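Long-range contacts in HepC.19480.a.B1 (Helicobacter pylori, PDB 6MTZ), which is of unknown function but is probably a phosphoesterase of the DHH family with a C-terminal DHHA1-type domain: residues Q262-F267 against D288-I293; F282-P287 against R304-C309; D310-S315 against N326-K331. All coordinates share one frame; numbering follows the deposited sequence.

Contact 1 (Q262-F267 against D288-I293); sequences QDKKGF and DFDFYI
Lys265 and Asp290 open the hydrogen bonding. Lys265 N donates to the carboxylate oxygen Asp290 OD2 at 2.7 Å, on its anti lone pair. Lys265 O takes two backbone donors: Asp290 N comes in at 2.7 Å and Phe291 N at 3.3 Å. Regular parallel pairing follows, with Phe267 N bonded to Phe291 O and Ile293 N to Phe267 O.

The charged contact also runs through Lys265. Its chain bends at chi3 (81°), which lays CE over the centre of the Phe289 ring, 3.5 Å above the plane. NZ stays over the same face in a cation-pi contact, 4.2 Å from the ring centroid. It also makes a salt bridge to Asp288 OD1 at 3.0 Å.

Aromatic groups fill the rest. Gly266 CA sits over the centre of the Phe291 ring in a CH-pi contact, 3.5 Å from its centroid. Lys264 O meets the edge of that ring in its plane. On the other side of the sheet, the edge of Phe267 is turned to the face of Phe289 in a T-shaped pair. Phe267 and Tyr292 lie side by side with planes at 14°, but slid apart with little overlap; their nearest atoms, CD1 of Phe267 and CE2 of Tyr292, are 3.7 Å apart. Tyr292 OH bonds Ser269. Strands 264-270 and 291-295 are the two parallel strands of a beta-alpha-beta crossover, connected through helix 276-285.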
ATOM      1  N   GLN A 262      17.727 -23.223 -14.658  1.00 43.99           N
ATOM      2  CA  GLN A 262      18.198 -24.157 -15.684  1.00 54.15           C
ATOM      3  C   GLN A 262      17.634 -23.704 -17.018  1.00 55.74           C
ATOM      4  O   GLN A 262      17.967 -22.586 -17.462  1.00 57.99           O
ATOM      5  CB  GLN A 262      17.832 -25.587 -15.279  1.00 57.59           C
ATOM      6  CG  GLN A 262      18.384 -26.032 -13.952  1.00 54.27           C
ATOM      7  CD  GLN A 262      18.210 -27.523 -13.734  1.00 60.21           C
ATOM      8  OE1 GLN A 262      17.344 -28.156 -14.345  1.00 58.21           O
ATOM      9  NE2 GLN A 262      19.039 -28.092 -12.867  1.00 49.75           N
ATOM     10  N   ASP A 263      16.793 -24.488 -17.683  1.00 60.01           N
ATOM     11  CA  ASP A 263      16.186 -24.113 -18.949  1.00 53.93           C
ATOM     12  C   ASP A 263      14.749 -23.623 -18.805  1.00 49.94           C
ATOM     13  O   ASP A 263      14.103 -23.360 -19.821  1.00 48.16           O
ATOM     14  CB  ASP A 263      16.235 -25.298 -19.915  1.00 56.20           C
ATOM     15  CG  ASP A 263      15.456 -26.490 -19.405  1.00 58.82           C
ATOM     16  OD1 ASP A 263      14.890 -27.240 -20.227  1.00 64.05           O
ATOM     17  OD2 ASP A 263      15.392 -26.669 -18.172  1.00 61.43           O
ATOM     18  N   LYS A 264      14.236 -23.482 -17.587  1.00 44.42           N
ATOM     19  CA  LYS A 264      12.868 -23.031 -17.374  1.00 47.57           C
ATOM     20  C   LYS A 264      12.829 -21.554 -16.975  1.00 46.10           C
ATOM     21  O   LYS A 264      13.736 -21.042 -16.311  1.00 47.56           O
ATOM     22  CB  LYS A 264      12.174 -23.879 -16.299  1.00 41.30           C
ATOM     23  CG  LYS A 264      12.348 -25.388 -16.484  1.00 43.33           C
ATOM     24  CD  LYS A 264      11.608 -25.889 -17.707  1.00 45.42           C
ATOM     25  CE  LYS A 264      11.752 -27.394 -17.872  1.00 47.95           C
ATOM     26  NZ  LYS A 264      10.853 -27.894 -18.959  1.00 62.52           N
ATOM     27  N   LYS A 265      11.764 -20.872 -17.387  1.00 40.49           N
ATOM     28  CA  LYS A 265      11.549 -19.469 -17.035  1.00 42.57           C
ATOM     29  C   LYS A 265      10.436 -19.365 -16.006  1.00 36.44           C
ATOM     30  O   LYS A 265       9.367 -19.959 -16.177  1.00 45.98           O
ATOM     31  CB  LYS A 265      11.202 -18.616 -18.265  1.00 41.19           C
ATOM     32  CG  LYS A 265      10.956 -17.141 -17.923  1.00 45.90           C
ATOM     33  CD  LYS A 265      10.882 -16.223 -19.156  1.00 45.67           C
ATOM     34  CE  LYS A 265       9.511 -16.266 -19.830  1.00 52.48           C
ATOM     35  NZ  LYS A 265       9.391 -15.280 -20.949  1.00 50.23           N
ATOM     36  N   GLY A 266      10.678 -18.592 -14.949  1.00 34.71           N
ATOM     37  CA  GLY A 266       9.676 -18.370 -13.932  1.00 32.73           C
ATOM     38  C   GLY A 266       9.438 -16.898 -13.696  1.00 34.43           C
ATOM     39  O   GLY A 266      10.213 -16.033 -14.113  1.00 38.39           O
ATOM     40  N   PHE A 267       8.339 -16.611 -12.996  1.00 30.54           N
ATOM     41  CA  PHE A 267       7.942 -15.261 -12.626  1.00 32.87           C
ATOM     42  C   PHE A 267       7.963 -15.180 -11.108  1.00 35.10           C
ATOM     43  O   PHE A 267       7.330 -16.003 -10.434  1.00 37.17           O
ATOM     44  CB  PHE A 267       6.549 -14.933 -13.176  1.00 30.33           C
ATOM     45  CG  PHE A 267       6.076 -13.522 -12.889  1.00 36.98           C
ATOM     46  CD1 PHE A 267       5.711 -13.131 -11.604  1.00 28.39           C
ATOM     47  CD2 PHE A 267       5.941 -12.602 -13.917  1.00 33.91           C
ATOM     48  CE1 PHE A 267       5.265 -11.857 -11.352  1.00 30.97           C
ATOM     49  CE2 PHE A 267       5.485 -11.318 -13.669  1.00 36.89           C
ATOM     50  CZ  PHE A 267       5.144 -10.948 -12.382  1.00 34.27           C
ATOM     51  N   ASP A 288       4.375 -18.780 -21.928  1.00 64.34           N
ATOM     52  CA  ASP A 288       5.826 -18.761 -22.089  1.00 54.77           C
ATOM     53  C   ASP A 288       6.561 -18.955 -20.770  1.00 44.90           C
ATOM     54  O   ASP A 288       7.766 -19.221 -20.785  1.00 50.24           O
ATOM     55  CB  ASP A 288       6.270 -17.457 -22.776  1.00 56.99           C
ATOM     56  CG  ASP A 288       5.683 -16.199 -22.133  1.00 62.37           C
ATOM     57  OD1 ASP A 288       6.415 -15.551 -21.360  1.00 66.55           O
ATOM     58  OD2 ASP A 288       4.513 -15.839 -22.415  1.00 58.68           O
ATOM     59  N   PHE A 289       5.874 -18.849 -19.643  1.00 49.79           N
ATOM     60  CA  PHE A 289       6.474 -19.112 -18.344  1.00 48.88           C
ATOM     61  C   PHE A 289       6.242 -20.563 -17.942  1.00 46.30           C
ATOM     62  O   PHE A 289       5.177 -21.133 -18.204  1.00 45.23           O
ATOM     63  CB  PHE A 289       5.905 -18.165 -17.287  1.00 40.30           C
ATOM     64  CG  PHE A 289       6.459 -16.767 -17.374  1.00 47.42           C
ATOM     65  CD1 PHE A 289       5.905 -15.842 -18.245  1.00 49.75           C
ATOM     66  CD2 PHE A 289       7.551 -16.387 -16.601  1.00 39.62           C
ATOM     67  CE1 PHE A 289       6.417 -14.559 -18.333  1.00 46.38           C
ATOM     68  CE2 PHE A 289       8.064 -15.112 -16.680  1.00 35.73           C
ATOM     69  CZ  PHE A 289       7.497 -14.194 -17.544  1.00 44.96           C
ATOM     70  N   ASP A 290       7.258 -21.158 -17.324  1.00 39.36           N
ATOM     71  CA  ASP A 290       7.212 -22.538 -16.860  1.00 39.80           C
ATOM     72  C   ASP A 290       6.835 -22.683 -15.398  1.00 44.72           C
ATOM     73  O   ASP A 290       6.272 -23.716 -15.021  1.00 40.32           O
ATOM     74  CB  ASP A 290       8.566 -23.199 -17.072  1.00 40.69           C
ATOM     75  CG  ASP A 290       9.002 -23.111 -18.496  1.00 53.13           C
ATOM     76  OD1 ASP A 290       8.271 -23.656 -19.349  1.00 51.88           O
ATOM     77  OD2 ASP A 290      10.028 -22.455 -18.763  1.00 43.10           O
ATOM     78  N   PHE A 291       7.150 -21.701 -14.554  1.00 37.10           N
ATOM     79  CA  PHE A 291       6.761 -21.807 -13.160  1.00 34.20           C
ATOM     80  C   PHE A 291       6.522 -20.424 -12.595  1.00 32.42           C
ATOM     81  O   PHE A 291       6.870 -19.401 -13.189  1.00 39.66           O
ATOM     82  CB  PHE A 291       7.800 -22.569 -12.331  1.00 33.93           C
ATOM     83  CG  PHE A 291       9.132 -21.893 -12.245  1.00 38.58           C
ATOM     84  CD1 PHE A 291      10.050 -22.001 -13.285  1.00 36.02           C
ATOM     85  CD2 PHE A 291       9.480 -21.165 -11.110  1.00 33.90           C
ATOM     86  CE1 PHE A 291      11.299 -21.388 -13.206  1.00 37.61           C
ATOM     87  CE2 PHE A 291      10.721 -20.536 -11.014  1.00 38.36           C
ATOM     88  CZ  PHE A 291      11.636 -20.646 -12.063  1.00 40.64           C
ATOM     89  N   TYR A 292       5.903 -20.418 -11.428  1.00 39.94           N
ATOM     90  CA  TYR A 292       5.626 -19.215 -10.678  1.00 34.42           C
ATOM     91  C   TYR A 292       6.246 -19.405  -9.307  1.00 38.37           C
ATOM     92  O   TYR A 292       6.191 -20.504  -8.745  1.00 33.74           O
ATOM     93  CB  TYR A 292       4.106 -18.966 -10.590  1.00 32.81           C
ATOM     94  CG  TYR A 292       3.736 -17.617 -10.029  1.00 31.44           C
ATOM     95  CD1 TYR A 292       3.789 -17.378  -8.666  1.00 38.36           C
ATOM     96  CD2 TYR A 292       3.339 -16.579 -10.863  1.00 33.35           C
ATOM     97  CE1 TYR A 292       3.466 -16.144  -8.144  1.00 36.94           C
ATOM     98  CE2 TYR A 292       3.017 -15.340 -10.351  1.00 34.08           C
ATOM     99  CZ  TYR A 292       3.080 -15.132  -8.985  1.00 35.79           C
ATOM    100  OH  TYR A 292       2.767 -13.911  -8.449  1.00 28.88           O
ATOM    101  N   ILE A 293       6.876 -18.355  -8.784  1.00 30.61           N
ATOM    102  CA  ILE A 293       7.529 -18.444  -7.486  1.00 26.79           C
ATOM    103  C   ILE A 293       7.228 -17.168  -6.707  1.00 35.36           C
ATOM    104  O   ILE A 293       7.383 -16.060  -7.229  1.00 33.89           O
ATOM    105  CB  ILE A 293       9.043 -18.694  -7.632  1.00 28.73           C
ATOM    106  CG1 ILE A 293       9.731 -18.724  -6.265  1.00 35.85           C
ATOM    107  CG2 ILE A 293       9.702 -17.663  -8.566  1.00 27.19           C
ATOM    108  CD1 ILE A 293      11.182 -19.177  -6.328  1.00 32.32           C
TER

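Contact 2 (F282-P287 against R304-C309); sequences FLTQNP and RANGNC
Leu283 meets the backbone around Ala305 through one methyl. Its CD1 lies 3.8 Å from Ala305 CA and also reaches the backbone at Arg304 O and Asn306 N. CD1 is anti to CA (chi2 170°), which extends the branch toward the strand. Closer to the helix backbone, Leu283 CB lies 4.2 Å from Asn306 CB. Beside this apolar touch, Thr284 OG1 and Asn306 ND2 are 4.1 Å apart, too far for a bond; the hydroxyl bonds Asn280 O instead.

The contact sets the last turn of helix 276-285 against the sheet. This helix is the connection of a beta-alpha-beta unit, and strand 300-305 is the antiparallel neighbour of that unit's second strand, 291-295.

Asn286, the first residue to leave helical angles, folds back on the helix end. Its ND2 donates to Phe282 O at 3.0 Å, in the carbonyl plane and on a lone pair. The same nitrogen stands 3.4 Å above the plane of the Phe282 ring, toward the rim. That ring packs on Phe267 and Phe289. On the strand side, Arg304 and Ala305 are held by backbone pairing, and Arg304 NE bonds Ser276 OG.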
ATOM      1  N   PHE A 282      -2.023 -16.965 -14.048  1.00 53.88           N
ATOM      2  CA  PHE A 282      -0.904 -16.310 -14.720  1.00 45.09           C
ATOM      3  C   PHE A 282      -0.274 -17.237 -15.746  1.00 45.74           C
ATOM      4  O   PHE A 282       0.032 -16.829 -16.873  1.00 46.63           O
ATOM      5  CB  PHE A 282       0.175 -15.858 -13.728  1.00 35.36           C
ATOM      6  CG  PHE A 282       1.323 -15.152 -14.407  1.00 40.10           C
ATOM      7  CD1 PHE A 282       2.406 -15.860 -14.893  1.00 41.60           C
ATOM      8  CD2 PHE A 282       1.274 -13.782 -14.629  1.00 44.74           C
ATOM      9  CE1 PHE A 282       3.437 -15.209 -15.553  1.00 43.30           C
ATOM     10  CE2 PHE A 282       2.295 -13.129 -15.291  1.00 39.69           C
ATOM     11  CZ  PHE A 282       3.372 -13.842 -15.759  1.00 35.14           C
ATOM     12  N   LEU A 283      -0.025 -18.482 -15.347  1.00 39.21           N
ATOM     13  CA  LEU A 283       0.622 -19.427 -16.243  1.00 48.45           C
ATOM     14  C   LEU A 283      -0.256 -19.748 -17.441  1.00 46.59           C
ATOM     15  O   LEU A 283       0.259 -19.935 -18.548  1.00 45.18           O
ATOM     16  CB  LEU A 283       0.995 -20.690 -15.471  1.00 54.18           C
ATOM     17  CG  LEU A 283       2.066 -20.430 -14.407  1.00 42.15           C
ATOM     18  CD1 LEU A 283       2.271 -21.625 -13.475  1.00 42.29           C
ATOM     19  CD2 LEU A 283       3.385 -20.031 -15.066  1.00 43.87           C
ATOM     20  N   THR A 284      -1.578 -19.775 -17.263  1.00 45.20           N
ATOM     21  CA  THR A 284      -2.454 -19.995 -18.411  1.00 51.45           C
ATOM     22  C   THR A 284      -2.397 -18.813 -19.376  1.00 54.85           C
ATOM     23  O   THR A 284      -2.221 -18.995 -20.588  1.00 51.98           O
ATOM     24  CB  THR A 284      -3.890 -20.246 -17.947  1.00 53.17           C
ATOM     25  OG1 THR A 284      -3.926 -21.392 -17.087  1.00 57.10           O
ATOM     26  CG2 THR A 284      -4.786 -20.496 -19.136  1.00 54.62           C
ATOM     27  N   GLN A 285      -2.541 -17.593 -18.854  1.00 48.18           N
ATOM     28  CA  GLN A 285      -2.512 -16.399 -19.693  1.00 58.98           C
ATOM     29  C   GLN A 285      -1.133 -16.139 -20.294  1.00 57.46           C
ATOM     30  O   GLN A 285      -1.030 -15.423 -21.298  1.00 52.25           O
ATOM     31  CB  GLN A 285      -2.953 -15.171 -18.883  1.00 69.69           C
ATOM     32  CG  GLN A 285      -4.407 -15.155 -18.410  1.00 69.78           C
ATOM     33  CD  GLN A 285      -4.708 -13.944 -17.525  1.00 77.68           C
ATOM     34  OE1 GLN A 285      -3.799 -13.232 -17.100  1.00 83.35           O
ATOM     35  NE2 GLN A 285      -5.985 -13.710 -17.251  1.00 80.48           N
ATOM     36  N   ASN A 286      -0.072 -16.681 -19.702  1.00 46.10           N
ATOM     37  CA  ASN A 286       1.294 -16.406 -20.135  1.00 45.45           C
ATOM     38  C   ASN A 286       2.024 -17.725 -20.306  1.00 57.61           C
ATOM     39  O   ASN A 286       2.910 -18.072 -19.514  1.00 46.72           O
ATOM     40  CB  ASN A 286       2.007 -15.493 -19.139  1.00 43.30           C
ATOM     41  CG  ASN A 286       1.311 -14.164 -18.987  1.00 44.98           C
ATOM     42  OD1 ASN A 286       1.538 -13.237 -19.768  1.00 51.15           O
ATOM     43  ND2 ASN A 286       0.434 -14.069 -17.996  1.00 41.58           N
ATOM     44  N   PRO A 287       1.681 -18.485 -21.351  1.00 48.52           N
ATOM     45  CA  PRO A 287       2.212 -19.851 -21.471  1.00 50.66           C
ATOM     46  C   PRO A 287       3.716 -19.905 -21.627  1.00 48.67           C
ATOM     47  O   PRO A 287       4.284 -20.988 -21.469  1.00 48.27           O
ATOM     48  CB  PRO A 287       1.501 -20.397 -22.720  1.00 52.92           C
ATOM     49  CG  PRO A 287       1.175 -19.182 -23.529  1.00 56.19           C
ATOM     50  CD  PRO A 287       0.896 -18.083 -22.533  1.00 52.98           C
ATOM     51  N   ARG A 304       4.559 -22.957  -8.028  1.00 32.23           N
ATOM     52  CA  ARG A 304       3.485 -23.585  -8.779  1.00 34.19           C
ATOM     53  C   ARG A 304       3.964 -23.755 -10.207  1.00 39.24           C
ATOM     54  O   ARG A 304       4.806 -22.984 -10.688  1.00 34.59           O
ATOM     55  CB  ARG A 304       2.190 -22.754  -8.767  1.00 34.10           C
ATOM     56  CG  ARG A 304       1.572 -22.546  -7.399  1.00 33.79           C
ATOM     57  CD  ARG A 304       0.943 -23.826  -6.850  1.00 35.94           C
ATOM     58  NE  ARG A 304       0.298 -23.561  -5.569  1.00 48.63           N
ATOM     59  CZ  ARG A 304       0.956 -23.363  -4.427  1.00 48.95           C
ATOM     60  NH1 ARG A 304       2.284 -23.414  -4.388  1.00 41.82           N
ATOM     61  NH2 ARG A 304       0.283 -23.110  -3.314  1.00 49.98           N
ATOM     62  N   ALA A 305       3.423 -24.769 -10.878  1.00 41.95           N
ATOM     63  CA  ALA A 305       3.673 -24.991 -12.294  1.00 41.83           C
ATOM     64  C   ALA A 305       2.397 -25.480 -12.972  1.00 43.03           C
ATOM     65  O   ALA A 305       1.374 -25.736 -12.329  1.00 43.40           O
ATOM     66  CB  ALA A 305       4.818 -25.984 -12.509  1.00 44.50           C
ATOM     67  N   ASN A 306       2.464 -25.601 -14.295  1.00 52.96           N
ATOM     68  CA  ASN A 306       1.333 -26.051 -15.095  1.00 54.74           C
ATOM     69  C   ASN A 306       1.745 -27.227 -15.974  1.00 64.73           C
ATOM     70  O   ASN A 306       1.267 -27.371 -17.101  1.00 69.56           O
ATOM     71  CB  ASN A 306       0.768 -24.902 -15.934  1.00 49.21           C
ATOM     72  CG  ASN A 306      -0.626 -25.190 -16.473  1.00 67.21           C
ATOM     73  OD1 ASN A 306      -1.293 -26.132 -16.041  1.00 74.68           O
ATOM     74  ND2 ASN A 306      -1.070 -24.378 -17.427  1.00 65.30           N
ATOM     75  N   GLY A 307       2.650 -28.066 -15.470  1.00 64.76           N
ATOM     76  CA  GLY A 307       3.093 -29.248 -16.170  1.00 65.17           C
ATOM     77  C   GLY A 307       4.427 -29.114 -16.873  1.00 63.67           C
ATOM     78  O   GLY A 307       4.987 -30.134 -17.289  1.00 68.09           O
ATOM     79  N   ASN A 308       4.958 -27.899 -17.004  1.00 54.11           N
ATOM     80  CA  ASN A 308       6.177 -27.667 -17.768  1.00 54.12           C
ATOM     81  C   ASN A 308       7.399 -27.426 -16.892  1.00 54.80           C
ATOM     82  O   ASN A 308       8.444 -27.005 -17.406  1.00 49.74           O
ATOM     83  CB  ASN A 308       5.985 -26.490 -18.725  1.00 57.23           C
ATOM     84  CG  ASN A 308       5.362 -26.910 -20.041  1.00 75.93           C
ATOM     85  OD1 ASN A 308       4.782 -27.992 -20.148  1.00 66.97           O
ATOM     86  ND2 ASN A 308       5.486 -26.058 -21.055  1.00 89.07           N
ATOM     87  N   CYS A 309       7.298 -27.675 -15.589  1.00 50.22           N
ATOM     88  CA  CYS A 309       8.454 -27.560 -14.705  1.00 52.81           C
ATOM     89  C   CYS A 309       8.161 -28.306 -13.417  1.00 53.35           C
ATOM     90  O   CYS A 309       7.204 -27.972 -12.714  1.00 45.71           O
ATOM     91  CB  CYS A 309       8.779 -26.110 -14.399  1.00 53.91           C
ATOM     92  SG  CYS A 309      10.031 -25.963 -13.098  1.00 50.19           S
TER

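Contact 3 (D310-S315 against N326-K331)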
ATOM      1  N   ASP A 310       8.987 -29.298 -13.101  1.00 55.11           N
ATOM      2  CA  ASP A 310       8.830 -30.020 -11.850  1.00 44.16           C
ATOM      3  C   ASP A 310       9.290 -29.141 -10.695  1.00 41.77           C
ATOM      4  O   ASP A 310      10.481 -29.130 -10.362  1.00 48.15           O
ATOM      5  CB  ASP A 310       9.632 -31.320 -11.880  1.00 46.69           C
ATOM      6  CG  ASP A 310       9.312 -32.226 -10.710  1.00 53.87           C
ATOM      7  OD1 ASP A 310       8.766 -31.731  -9.699  1.00 57.82           O
ATOM      8  OD2 ASP A 310       9.606 -33.436 -10.802  1.00 56.71           O
ATOM      9  N   VAL A 311       8.363 -28.410 -10.072  1.00 49.05           N
ATOM     10  CA  VAL A 311       8.762 -27.497  -9.003  1.00 49.46           C
ATOM     11  C   VAL A 311       9.111 -28.233  -7.719  1.00 43.06           C
ATOM     12  O   VAL A 311       9.757 -27.649  -6.840  1.00 44.49           O
ATOM     13  CB  VAL A 311       7.689 -26.427  -8.723  1.00 42.33           C
ATOM     14  CG1 VAL A 311       7.599 -25.473  -9.903  1.00 49.26           C
ATOM     15  CG2 VAL A 311       6.322 -27.064  -8.421  1.00 37.45           C
ATOM     16  N   CYS A 312       8.698 -29.493  -7.577  1.00 53.24           N
ATOM     17  CA  CYS A 312       9.188 -30.291  -6.459  1.00 57.11           C
ATOM     18  C   CYS A 312      10.697 -30.478  -6.556  1.00 54.53           C
ATOM     19  O   CYS A 312      11.428 -30.251  -5.585  1.00 53.16           O
ATOM     20  CB  CYS A 312       8.474 -31.640  -6.416  1.00 59.97           C
ATOM     21  SG  CYS A 312       8.983 -32.698  -5.035  1.00 60.04           S
ATOM     22  N   GLU A 313      11.182 -30.881  -7.735  1.00 49.80           N
ATOM     23  CA  GLU A 313      12.623 -31.007  -7.936  1.00 60.86           C
ATOM     24  C   GLU A 313      13.325 -29.663  -7.753  1.00 61.74           C
ATOM     25  O   GLU A 313      14.385 -29.585  -7.112  1.00 45.46           O
ATOM     26  CB  GLU A 313      12.910 -31.588  -9.323  1.00 54.59           C
ATOM     27  N   LEU A 314      12.731 -28.589  -8.285  1.00 55.23           N
ATOM     28  CA  LEU A 314      13.320 -27.258  -8.153  1.00 52.39           C
ATOM     29  C   LEU A 314      13.517 -26.882  -6.690  1.00 51.79           C
ATOM     30  O   LEU A 314      14.606 -26.448  -6.291  1.00 45.57           O
ATOM     31  CB  LEU A 314      12.439 -26.222  -8.858  1.00 47.96           C
ATOM     32  CG  LEU A 314      13.023 -24.840  -9.172  1.00 48.45           C
ATOM     33  CD1 LEU A 314      12.161 -24.152 -10.234  1.00 49.13           C
ATOM     34  CD2 LEU A 314      13.127 -23.968  -7.938  1.00 34.16           C
ATOM     35  N   SER A 315      12.467 -27.021  -5.873  1.00 45.12           N
ATOM     36  CA  SER A 315      12.570 -26.540  -4.500  1.00 48.43           C
ATOM     37  C   SER A 315      13.470 -27.427  -3.642  1.00 47.46           C
ATOM     38  O   SER A 315      14.059 -26.929  -2.679  1.00 47.23           O
ATOM     39  CB  SER A 315      11.183 -26.404  -3.866  1.00 45.41           C
ATOM     40  OG  SER A 315      10.538 -27.656  -3.767  1.00 72.47           O
ATOM     41  N   ASN A 326       3.561 -29.886  -9.513  1.00 53.79           N
ATOM     42  CA  ASN A 326       2.996 -28.593  -9.872  1.00 50.97           C
ATOM     43  C   ASN A 326       2.781 -27.665  -8.682  1.00 56.44           C
ATOM     44  O   ASN A 326       2.260 -26.560  -8.870  1.00 47.33           O
ATOM     45  CB  ASN A 326       1.671 -28.797 -10.615  1.00 48.54           C
ATOM     46  CG  ASN A 326       1.868 -29.423 -11.979  1.00 55.49           C
ATOM     47  OD1 ASN A 326       2.606 -28.892 -12.806  1.00 57.73           O
ATOM     48  ND2 ASN A 326       1.236 -30.567 -12.212  1.00 62.10           N
ATOM     49  N   ALA A 327       3.162 -28.071  -7.470  1.00 50.23           N
ATOM     50  CA  ALA A 327       3.002 -27.225  -6.292  1.00 49.03           C
ATOM     51  C   ALA A 327       3.954 -27.712  -5.209  1.00 41.65           C
ATOM     52  O   ALA A 327       3.989 -28.907  -4.908  1.00 48.79           O
ATOM     53  CB  ALA A 327       1.551 -27.232  -5.787  1.00 49.65           C
ATOM     54  N   SER A 328       4.726 -26.792  -4.639  1.00 38.55           N
ATOM     55  CA  SER A 328       5.787 -27.132  -3.697  1.00 37.21           C
ATOM     56  C   SER A 328       6.121 -25.902  -2.866  1.00 48.75           C
ATOM     57  O   SER A 328       5.699 -24.782  -3.170  1.00 45.65           O
ATOM     58  CB  SER A 328       7.039 -27.626  -4.421  1.00 51.22           C
ATOM     59  OG  SER A 328       6.816 -28.886  -5.018  1.00 70.05           O
ATOM     60  N   GLY A 329       6.913 -26.121  -1.821  1.00 49.78           N
ATOM     61  CA  GLY A 329       7.374 -25.033  -0.988  1.00 45.11           C
ATOM     62  C   GLY A 329       8.781 -25.285  -0.489  1.00 50.17           C
ATOM     63  O   GLY A 329       9.405 -26.300  -0.799  1.00 58.35           O
ATOM     64  N   GLY A 330       9.269 -24.337   0.300  1.00 52.13           N
ATOM     65  CA  GLY A 330      10.602 -24.409   0.855  1.00 42.07           C
ATOM     66  C   GLY A 330      10.919 -23.108   1.561  1.00 41.82           C
ATOM     67  O   GLY A 330      10.029 -22.282   1.800  1.00 32.72           O
ATOM     68  N   LYS A 331      12.209 -22.925   1.860  1.00 36.82           N
ATOM     69  CA  LYS A 331      12.668 -21.749   2.587  1.00 41.82           C
ATOM     70  C   LYS A 331      14.063 -21.347   2.115  1.00 38.91           C
ATOM     71  O   LYS A 331      14.870 -22.188   1.718  1.00 43.99           O
ATOM     72  CB  LYS A 331      12.673 -22.004   4.107  1.00 42.28           C
TER
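Val311 CG2 lies over one face of the peptide group joining Asn326 to Ala327. It is 3.5 Å from Ala327 N and nearly as close to Asn326 C. A second flat group, the Asp310 carboxylate, is met from above its plane by Glu313 N, which donates to OD1 at 3.2 Å. This is an N-cap bond at the start of helix 311-318.

Further along the strand, the side chain of Ser328 rises toward the helix. Its OG stands anti to its own carbonyl carbon (chi1 -69°), which brings it onto the first turn, against Cys312. There it packs tightly on Cys312 CA at 3.1 Å and also touches Cys312 CB. Cys312 N is close too, but the angle is too poor for a hydrogen bond. Weak bonds are possible from OG to Ala327 O and His324 O, and the proton is not settled between them.

Helix segment 311-315 and strand 327-331 run almost parallel, their axes 9° apart in direction and 7.3 Å apart at the closest. Strand 327-331 pairs antiparallel with the short edge strand 322-324, and Arg325 and Asn326 make the turn between them. Gly321 to His324 form a GGGH sequence, which matches the motif of DHHA1 domains. Relatives use it in substrate binding; a similar role here is only inferred.

One turn on, Ser315 closes the contact. Its OG donates to Val311 O at 3.2 Å, in the carbonyl plane and on a lone pair. Val311 O also accepts from Ser315 N, so two bonds from one residue grip it. Across the contact, Ser315 OG packs on Ser328 CB at 3.6 Å and lies near Gly329 O. Leu303 of the adjacent strand 300-305 touches both Val311 and Ser315.

All three contacts belong to one mixed sheet and its helices, in the C-terminal part of the chain, on the same side of its centre. Contacts 1 and 2 have centres about 8 Å apart and join by packing, Phe267 CD2 lying 3.4 Å from Phe282 CZ. Contact 3 joins contact 2 where Ala305 N is 2.9 Å from Asn326 O, a probable hydrogen bond. Its centre is about 14 Å from that of contact 2 and about 12 Å from that of contact 1. Phe291 CB packs on Val311 CG1, while Tyr292 faces helix 276-285. The two helices therefore cover opposite faces of strand 291-295. The GGGH sequence lies beside contact 3; any substrate role is inferred.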